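Local atomic coordinates of protein arginine N-methyltransferase SFM1 (Saccharomyces cerevisiae, PDB entry 5C74), a protein that transfers a methyl group from S-adenosyl-L-methionine to one arginine of ribosomal protein S3, acting as a SPOUT-family protein-arginine N-monomethyltransferase. Residues A[91-104]-A[143-156]. Residues are numbered along the deposited sequence; the frame is centred on the assembly and turned at random.
Sequences LQPEDATKFDYFVF and AIRTTQLIIKDRIA
With chi1 at -65°, Thr147 holds OG1 opposite its own carbonyl carbon and over the centre of the Phe102 ring face, 4.0 Å from Phe102 CZ, while its CG2 meets Leu91 CD2 at 3.7 Å. Leu91 CG stands anti to the backbone N (chi1 -168°), which, with chi2 at 70°, sets CD2 against Thr147 CG2 and Ile151 CG1. The hydroxyl of Thr147 donates to Ala143 O (3.0 Å between OG1 and O), a carbonyl that takes Thr147 N from its opposite face, so the buried polar group is satisfied within its own helix. A serine here, lacking CG2, would probably open a gap beside Leu91 CD2, leaving it to Ile151 CG1 on that side. Nearer the start of the segment, Ala143 CB abuts the edge of the Phe104 ring, 3.5 Å from CE2, and Ile144 CG1 packs against CE1. Toward the helix end, Ile150 CG2 presses on the Gln92-Pro93 peptide and the Pro93 ring, which also reaches Ala156; Pro93 CA makes a CA-H...O contact with Ile150 O (3.5 Å). Arg154, bent at chi2, folds back so that NE donates to Ile151 O (2.9 Å) in the guanidinium plane; Ala96 CB sits over one face of that group. Helix 140-151 and the residues after it thus cover strand 101-104 and the preceding 3-10 turn; with Thr147 OG1 and Arg154 NE spent on carbonyls of their own segment, the fit rests mainly on shape and apolar packing.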
loop_
_atom_site.group_PDB
_atom_site.type_symbol
_atom_site.label_atom_id
_atom_site.label_comp_id
_atom_site.label_asym_id
_atom_site.label_seq_id
_atom_site.Cartn_x
_atom_site.Cartn_y
_atom_site.Cartn_z
ATOM N N LEU A 91 -26.563 -11.647 3.132
ATOM C CA LEU A 91 -27.116 -10.534 3.895
ATOM C C LEU A 91 -28.429 -10.104 3.260
ATOM O O LEU A 91 -28.506 -9.957 2.039
ATOM C CB LEU A 91 -26.128 -9.365 3.923
ATOM C CG LEU A 91 -26.404 -8.234 4.907
ATOM C CD1 LEU A 91 -26.178 -8.721 6.334
ATOM C CD2 LEU A 91 -25.497 -7.041 4.600
ATOM N N GLN A 92 -29.467 -9.947 4.079
ATOM C CA GLN A 92 -30.796 -9.557 3.584
ATOM C C GLN A 92 -31.276 -8.320 4.322
ATOM O O GLN A 92 -30.786 -8.028 5.410
ATOM C CB GLN A 92 -31.823 -10.686 3.787
ATOM C CG GLN A 92 -31.637 -11.900 2.914
ATOM C CD GLN A 92 -32.721 -12.926 3.181
ATOM O OE1 GLN A 92 -32.628 -13.718 4.119
ATOM N NE2 GLN A 92 -33.771 -12.895 2.373
ATOM N N PRO A 93 -32.278 -7.613 3.766
ATOM C CA PRO A 93 -32.803 -6.445 4.482
ATOM C C PRO A 93 -33.284 -6.750 5.906
ATOM O O PRO A 93 -33.144 -5.895 6.787
ATOM C CB PRO A 93 -33.973 -5.995 3.595
ATOM C CG PRO A 93 -33.555 -6.409 2.228
ATOM C CD PRO A 93 -32.889 -7.749 2.431
ATOM N N GLU A 94 -33.814 -7.948 6.142
ATOM C CA GLU A 94 -34.283 -8.300 7.486
ATOM C C GLU A 94 -33.152 -8.384 8.508
ATOM O O GLU A 94 -33.402 -8.324 9.711
ATOM C CB GLU A 94 -35.037 -9.634 7.484
ATOM C CG GLU A 94 -36.043 -9.784 6.363
ATOM C CD GLU A 94 -35.391 -10.322 5.111
ATOM O OE1 GLU A 94 -34.954 -11.495 5.133
ATOM O OE2 GLU A 94 -35.286 -9.565 4.125
ATOM N N ASP A 95 -31.912 -8.524 8.040
ATOM C CA ASP A 95 -30.751 -8.549 8.942
ATOM C C ASP A 95 -30.434 -7.189 9.555
ATOM O O ASP A 95 -29.611 -7.085 10.463
ATOM C CB ASP A 95 -29.499 -9.045 8.207
ATOM C CG ASP A 95 -29.572 -10.512 7.847
ATOM O OD1 ASP A 95 -30.175 -11.292 8.613
ATOM O OD2 ASP A 95 -28.994 -10.888 6.811
ATOM N N ALA A 96 -31.074 -6.142 9.056
ATOM C CA ALA A 96 -30.842 -4.799 9.594
ATOM C C ALA A 96 -31.121 -4.686 11.102
ATOM O O ALA A 96 -30.473 -3.898 11.790
ATOM C CB ALA A 96 -31.694 -3.774 8.828
ATOM N N THR A 97 -32.087 -5.448 11.620
ATOM C CA THR A 97 -32.348 -5.436 13.064
ATOM C C THR A 97 -31.371 -6.283 13.878
ATOM O O THR A 97 -31.399 -6.248 15.105
ATOM C CB THR A 97 -33.762 -5.954 13.379
ATOM O OG1 THR A 97 -33.862 -7.315 12.940
ATOM C CG2 THR A 97 -34.812 -5.110 12.648
ATOM N N LYS A 98 -30.536 -7.062 13.195
ATOM C CA LYS A 98 -29.721 -8.081 13.851
ATOM C C LYS A 98 -28.301 -7.625 14.132
ATOM O O LYS A 98 -27.673 -8.091 15.087
ATOM C CB LYS A 98 -29.647 -9.354 12.990
ATOM C CG LYS A 98 -30.964 -10.128 12.837
ATOM C CD LYS A 98 -30.709 -11.472 12.145
ATOM C CE LYS A 98 -31.969 -12.330 12.058
ATOM N NZ LYS A 98 -32.887 -11.885 10.978
ATOM N N PHE A 99 -27.788 -6.757 13.267
ATOM C CA PHE A 99 -26.360 -6.420 13.243
ATOM C C PHE A 99 -26.105 -4.930 13.424
ATOM O O PHE A 99 -26.810 -4.105 12.840
ATOM C CB PHE A 99 -25.736 -6.865 11.918
ATOM C CG PHE A 99 -25.866 -8.341 11.640
ATOM C CD1 PHE A 99 -25.488 -9.281 12.586
ATOM C CD2 PHE A 99 -26.370 -8.783 10.424
ATOM C CE1 PHE A 99 -25.605 -10.643 12.328
ATOM C CE2 PHE A 99 -26.490 -10.136 10.156
ATOM C CZ PHE A 99 -26.112 -11.069 11.108
ATOM N N ASP A 100 -25.076 -4.592 14.203
ATOM C CA ASP A 100 -24.657 -3.204 14.391
ATOM C C ASP A 100 -23.348 -2.916 13.655
ATOM O O ASP A 100 -23.091 -1.776 13.265
ATOM C CB ASP A 100 -24.485 -2.900 15.874
ATOM C CG ASP A 100 -25.728 -3.226 16.671
ATOM O OD1 ASP A 100 -26.816 -2.845 16.215
ATOM O OD2 ASP A 100 -25.618 -3.879 17.724
ATOM N N TYR A 101 -22.542 -3.967 13.471
ATOM C CA TYR A 101 -21.232 -3.877 12.817
ATOM C C TYR A 101 -21.097 -4.923 11.731
ATOM O O TYR A 101 -21.652 -6.011 11.845
ATOM C CB TYR A 101 -20.099 -4.071 13.828
ATOM C CG TYR A 101 -19.982 -2.917 14.793
ATOM C CD1 TYR A 101 -19.202 -1.813 14.479
ATOM C CD2 TYR A 101 -20.648 -2.934 16.013
ATOM C CE1 TYR A 101 -19.075 -0.742 15.370
ATOM C CE2 TYR A 101 -20.540 -1.865 16.908
ATOM C CZ TYR A 101 -19.752 -0.777 16.573
ATOM O OH TYR A 101 -19.638 0.274 17.445
ATOM N N PHE A 102 -20.330 -4.584 10.698
ATOM C CA PHE A 102 -20.054 -5.478 9.578
ATOM C C PHE A 102 -18.542 -5.504 9.432
ATOM O O PHE A 102 -17.917 -4.454 9.311
ATOM C CB PHE A 102 -20.717 -4.970 8.295
ATOM C CG PHE A 102 -20.651 -5.945 7.152
ATOM C CD1 PHE A 102 -19.563 -5.955 6.289
ATOM C CD2 PHE A 102 -21.681 -6.844 6.933
ATOM C CE1 PHE A 102 -19.508 -6.845 5.228
ATOM C CE2 PHE A 102 -21.625 -7.739 5.862
ATOM C CZ PHE A 102 -20.539 -7.736 5.020
ATOM N N VAL A 103 -17.963 -6.698 9.472
ATOM C CA VAL A 103 -16.508 -6.844 9.567
ATOM C C VAL A 103 -15.894 -7.448 8.302
ATOM O O VAL A 103 -16.381 -8.446 7.790
ATOM C CB VAL A 103 -16.139 -7.733 10.760
ATOM C CG1 VAL A 103 -14.638 -7.959 10.819
ATOM C CG2 VAL A 103 -16.657 -7.107 12.065
ATOM N N PHE A 104 -14.837 -6.819 7.798
ATOM C CA PHE A 104 -14.030 -7.380 6.720
ATOM C C PHE A 104 -12.801 -7.973 7.353
ATOM O O PHE A 104 -11.957 -7.238 7.881
ATOM C CB PHE A 104 -13.637 -6.320 5.694
ATOM C CG PHE A 104 -14.794 -5.787 4.915
ATOM C CD1 PHE A 104 -15.618 -4.809 5.461
ATOM C CD2 PHE A 104 -15.070 -6.273 3.647
ATOM C CE1 PHE A 104 -16.695 -4.320 4.751
ATOM C CE2 PHE A 104 -16.141 -5.787 2.927
ATOM C CZ PHE A 104 -16.954 -4.812 3.476
ATOM N N ALA A 143 -18.450 -3.504 -1.604
ATOM C CA ALA A 143 -19.100 -4.348 -0.605
ATOM C C ALA A 143 -19.828 -3.482 0.412
ATOM O O ALA A 143 -20.941 -3.809 0.832
ATOM C CB ALA A 143 -18.093 -5.252 0.099
ATOM N N ILE A 144 -19.193 -2.384 0.804
ATOM C CA ILE A 144 -19.803 -1.469 1.753
ATOM C C ILE A 144 -20.990 -0.760 1.109
ATOM O O ILE A 144 -22.036 -0.629 1.739
ATOM C CB ILE A 144 -18.772 -0.467 2.304
ATOM C CG1 ILE A 144 -17.803 -1.242 3.209
ATOM C CG2 ILE A 144 -19.480 0.681 3.076
ATOM C CD1 ILE A 144 -16.745 -0.408 3.882
ATOM N N ARG A 145 -20.867 -0.347 -0.154
ATOM C CA ARG A 145 -22.025 0.264 -0.816
ATOM C C ARG A 145 -23.183 -0.730 -0.869
ATOM O O ARG A 145 -24.339 -0.380 -0.627
ATOM C CB ARG A 145 -21.686 0.733 -2.237
ATOM C CG ARG A 145 -22.885 1.271 -2.997
ATOM C CD ARG A 145 -22.455 1.959 -4.284
ATOM N NE ARG A 145 -21.753 3.188 -3.977
ATOM C CZ ARG A 145 -22.374 4.341 -3.761
ATOM N NH1 ARG A 145 -23.700 4.412 -3.855
ATOM N NH2 ARG A 145 -21.672 5.420 -3.471
ATOM N N THR A 146 -22.861 -1.971 -1.196
ATOM C CA THR A 146 -23.868 -3.008 -1.303
ATOM C C THR A 146 -24.543 -3.231 0.036
ATOM O O THR A 146 -25.764 -3.356 0.108
ATOM C CB THR A 146 -23.265 -4.329 -1.805
ATOM O OG1 THR A 146 -22.745 -4.139 -3.135
ATOM C CG2 THR A 146 -24.332 -5.424 -1.821
ATOM N N THR A 147 -23.751 -3.257 1.096
ATOM C CA THR A 147 -24.312 -3.469 2.424
ATOM C C THR A 147 -25.257 -2.325 2.815
ATOM O O THR A 147 -26.312 -2.550 3.433
ATOM C CB THR A 147 -23.188 -3.632 3.459
ATOM O OG1 THR A 147 -22.453 -4.826 3.153
ATOM C CG2 THR A 147 -23.797 -3.750 4.871
ATOM N N GLN A 148 -24.888 -1.101 2.449
ATOM C CA GLN A 148 -25.743 0.055 2.711
ATOM C C GLN A 148 -27.082 -0.076 1.983
ATOM O O GLN A 148 -28.144 0.216 2.539
ATOM C CB GLN A 148 -25.035 1.350 2.294
ATOM C CG GLN A 148 -23.855 1.700 3.172
ATOM C CD GLN A 148 -24.296 2.335 4.474
ATOM O OE1 GLN A 148 -24.325 1.684 5.518
ATOM N NE2 GLN A 148 -24.657 3.607 4.414
ATOM N N LEU A 149 -27.031 -0.494 0.729
ATOM C CA LEU A 149 -28.251 -0.659 -0.052
ATOM C C LEU A 149 -29.177 -1.681 0.607
ATOM O O LEU A 149 -30.400 -1.500 0.655
ATOM C CB LEU A 149 -27.901 -1.088 -1.493
ATOM C CG LEU A 149 -27.198 -0.024 -2.349
ATOM C CD1 LEU A 149 -26.613 -0.626 -3.647
ATOM C CD2 LEU A 149 -28.201 1.066 -2.678
ATOM N N ILE A 150 -28.587 -2.752 1.131
ATOM C CA ILE A 150 -29.371 -3.847 1.708
ATOM C C ILE A 150 -29.916 -3.476 3.090
ATOM O O ILE A 150 -31.103 -3.649 3.367
ATOM C CB ILE A 150 -28.516 -5.140 1.804
ATOM C CG1 ILE A 150 -28.200 -5.673 0.408
ATOM C CG2 ILE A 150 -29.215 -6.225 2.599
ATOM C CD1 ILE A 150 -27.155 -6.802 0.412
ATOM N N ILE A 151 -29.054 -2.912 3.932
ATOM C CA ILE A 151 -29.359 -2.709 5.338
ATOM C C ILE A 151 -30.024 -1.355 5.584
ATOM O O ILE A 151 -30.993 -1.248 6.348
ATOM C CB ILE A 151 -28.074 -2.842 6.190
ATOM C CG1 ILE A 151 -27.529 -4.272 6.101
ATOM C CG2 ILE A 151 -28.339 -2.513 7.648
ATOM C CD1 ILE A 151 -28.436 -5.334 6.728
ATOM N N LYS A 152 -29.517 -0.318 4.929
ATOM C CA LYS A 152 -30.084 1.015 5.112
ATOM C C LYS A 152 -31.294 1.236 4.222
ATOM O O LYS A 152 -32.348 1.659 4.706
ATOM C CB LYS A 152 -29.029 2.094 4.853
ATOM C CG LYS A 152 -29.596 3.513 4.812
ATOM C CD LYS A 152 -28.478 4.540 4.666
ATOM C CE LYS A 152 -28.995 5.818 4.010
ATOM N NZ LYS A 152 -29.075 5.665 2.536
ATOM N N ASP A 153 -31.166 0.951 2.927
ATOM C CA ASP A 153 -32.254 1.226 1.994
ATOM C C ASP A 153 -33.235 0.064 1.854
ATOM O O ASP A 153 -34.293 0.231 1.251
ATOM C CB ASP A 153 -31.701 1.575 0.610
ATOM C CG ASP A 153 -30.966 2.909 0.598
ATOM O OD1 ASP A 153 -31.116 3.688 1.573
ATOM O OD2 ASP A 153 -30.244 3.177 -0.385
ATOM N N ARG A 154 -32.858 -1.100 2.383
ATOM C CA ARG A 154 -33.718 -2.293 2.391
ATOM C C ARG A 154 -33.970 -2.806 0.983
ATOM O O ARG A 154 -35.060 -3.303 0.653
ATOM C CB ARG A 154 -35.048 -2.010 3.111
ATOM C CG ARG A 154 -34.876 -1.564 4.562
ATOM C CD ARG A 154 -33.997 -2.508 5.386
ATOM N NE ARG A 154 -33.737 -1.940 6.708
ATOM C CZ ARG A 154 -34.546 -2.058 7.758
ATOM N NH1 ARG A 154 -35.686 -2.740 7.659
ATOM N NH2 ARG A 154 -34.216 -1.482 8.909
ATOM N N ILE A 155 -32.942 -2.706 0.151
ATOM C CA ILE A 155 -33.004 -3.261 -1.200
ATOM C C ILE A 155 -32.360 -4.636 -1.180
ATOM O O ILE A 155 -31.185 -4.773 -0.845
ATOM C CB ILE A 155 -32.295 -2.340 -2.212
ATOM C CG1 ILE A 155 -32.949 -0.947 -2.184
ATOM C CG2 ILE A 155 -32.315 -2.954 -3.624
ATOM C CD1 ILE A 155 -32.193 0.110 -2.984
ATOM N N ALA A 156 -33.128 -5.666 -1.509
ATOM C CA ALA A 156 -32.596 -7.027 -1.523
ATOM C C ALA A 156 -31.464 -7.177 -2.548
ATOM O O ALA A 156 -31.496 -6.564 -3.611
ATOM C CB ALA A 156 -33.713 -8.023 -1.825
#